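Local coordinates for ankyrin repeat and SOCS BOX protein 11 (Homo sapiens, PDB 4UUC) that serves, as a protein of ankyrin repeats and a SOCS box, as the substrate-recognition component of a cullin-5-RING E3 ubiquitin ligase that targets proteins such as BIK for degradation, at residues 18-21 / 22-26. Sequence-based numbering, arbitrary orientation.
Sequences LALK and TLIAQ
Thr22 grips the carbonyl oxygen of Leu18 twice, once through its backbone and once through its side chain. The amide N of Thr22 donates to Leu18 O over 2.9 Å, and the hydroxyl OG1 donates to the same Leu18 O at 2.7 Å. The two donors arrive from opposite faces of the carbonyl plane. Chi1 of -62° lays OG1 beside its own backbone N, turned back towards the preceding turn; threonine thereby satisfies its hydroxyl within the helix while remaining on an exposed face.

The regular i to i+4 ladder continues with Leu23 N to Ala19 O at 2.9 Å, Ile24 N to Leu20 O at 3.0 Å and Ala25 N to Lys21 O at 3.0 Å. The N-H...O angles of the first two are 164° and 163°, fairly straight. Ala19 and Ala25 add only a methyl to the exposed surface, a setting that also suits the charged Lys21.

Apolar contact across the turn is carried by Leu20 and Ile24, whose side chains run side by side in the same direction. Leu20 CD2 meets Ile24 CD1 at 3.7 Å. CG of Leu20 stands anti to the backbone N, which carries its branch alongside the isoleucine's terminal methyl. Branched apolar side chains suit these two places, which face neighbouring helices.

Helix 17-26 is the second helix of the first ankyrin repeat, at one end of the stack. Leu20, buried, wedges between Leu8, Ala11 and Ala12 of helix 7-14 and Cys52 and Ala55 of helix 50-58; Ile24 extends this hydrophobic seam to Leu56, while Leu23, likewise apolar, rests on Pro7 and Val28.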
loop_
_atom_site.group_PDB
_atom_site.type_symbol
_atom_site.label_atom_id
_atom_site.label_comp_id
_atom_site.label_asym_id
_atom_site.label_seq_id
_atom_site.Cartn_x
_atom_site.Cartn_y
_atom_site.Cartn_z
ATOM N N LEU A 18 -8.453 20.968 18.215
ATOM C CA LEU A 18 -8.468 22.217 18.968
ATOM C C LEU A 18 -7.246 22.321 19.884
ATOM O O LEU A 18 -6.622 23.380 19.968
ATOM C CB LEU A 18 -9.761 22.352 19.769
ATOM C CG LEU A 18 -11.045 22.415 18.928
ATOM C CD1 LEU A 18 -12.223 22.760 19.817
ATOM C CD2 LEU A 18 -10.958 23.404 17.762
ATOM N N ALA A 19 -6.887 21.227 20.552
ATOM C CA ALA A 19 -5.676 21.216 21.377
ATOM C C ALA A 19 -4.430 21.436 20.515
ATOM O O ALA A 19 -3.539 22.208 20.878
ATOM C CB ALA A 19 -5.566 19.913 22.143
ATOM N N LEU A 20 -4.374 20.761 19.372
ATOM C CA LEU A 20 -3.246 20.900 18.461
ATOM C C LEU A 20 -3.071 22.351 18.006
ATOM O O LEU A 20 -1.970 22.900 18.065
ATOM C CB LEU A 20 -3.428 19.985 17.250
ATOM C CG LEU A 20 -2.300 20.039 16.225
ATOM C CD1 LEU A 20 -1.597 18.692 16.131
ATOM C CD2 LEU A 20 -2.834 20.479 14.874
ATOM N N LYS A 21 -4.156 22.972 17.556
ATOM C CA LYS A 21 -4.097 24.347 17.075
ATOM C C LYS A 21 -3.772 25.315 18.212
ATOM O O LYS A 21 -3.104 26.324 17.997
ATOM C CB LYS A 21 -5.413 24.736 16.403
ATOM C CG LYS A 21 -5.652 24.001 15.092
ATOM C CD LYS A 21 -7.000 24.352 14.480
ATOM C CE LYS A 21 -6.974 25.706 13.795
ATOM N NZ LYS A 21 -6.184 25.675 12.535
ATOM N N THR A 22 -4.221 24.993 19.420
ATOM C CA THR A 22 -3.926 25.830 20.577
ATOM C C THR A 22 -2.426 25.804 20.859
ATOM O O THR A 22 -1.809 26.846 21.082
ATOM C CB THR A 22 -4.712 25.373 21.824
ATOM O OG1 THR A 22 -6.119 25.496 21.574
ATOM C CG2 THR A 22 -4.355 26.220 23.040
ATOM N N LEU A 23 -1.844 24.610 20.841
ATOM C CA LEU A 23 -0.407 24.450 21.056
ATOM C C LEU A 23 0.412 25.157 19.974
ATOM O O LEU A 23 1.411 25.806 20.273
ATOM C CB LEU A 23 -0.045 22.963 21.104
ATOM C CG LEU A 23 -0.518 22.214 22.353
ATOM C CD1 LEU A 23 -0.473 20.706 22.138
ATOM C CD2 LEU A 23 0.327 22.604 23.554
ATOM N N ILE A 24 -0.008 25.028 18.718
ATOM C CA ILE A 24 0.673 25.704 17.619
ATOM C C ILE A 24 0.646 27.218 17.831
ATOM O O ILE A 24 1.658 27.897 17.638
ATOM C CB ILE A 24 0.032 25.341 16.258
ATOM C CG1 ILE A 24 0.351 23.884 15.912
ATOM C CG2 ILE A 24 0.539 26.263 15.149
ATOM C CD1 ILE A 24 -0.417 23.339 14.718
ATOM N N ALA A 25 -0.508 27.734 18.241
ATOM C CA ALA A 25 -0.688 29.166 18.461
ATOM C C ALA A 25 0.222 29.681 19.576
ATOM O O ALA A 25 0.652 30.833 19.544
ATOM C CB ALA A 25 -2.143 29.472 18.786
ATOM N N GLN A 26 0.517 28.830 20.554
ATOM C CA GLN A 26 1.404 29.216 21.654
ATOM C C GLN A 26 2.866 29.282 21.217
ATOM O O GLN A 26 3.705 29.846 21.923
ATOM C CB GLN A 26 1.269 28.244 22.825
ATOM C CG GLN A 26 -0.031 28.363 23.596
ATOM C CD GLN A 26 -0.254 29.753 24.175
ATOM O OE1 GLN A 26 -0.797 30.637 23.512
ATOM N NE2 GLN A 26 0.163 29.946 25.422
#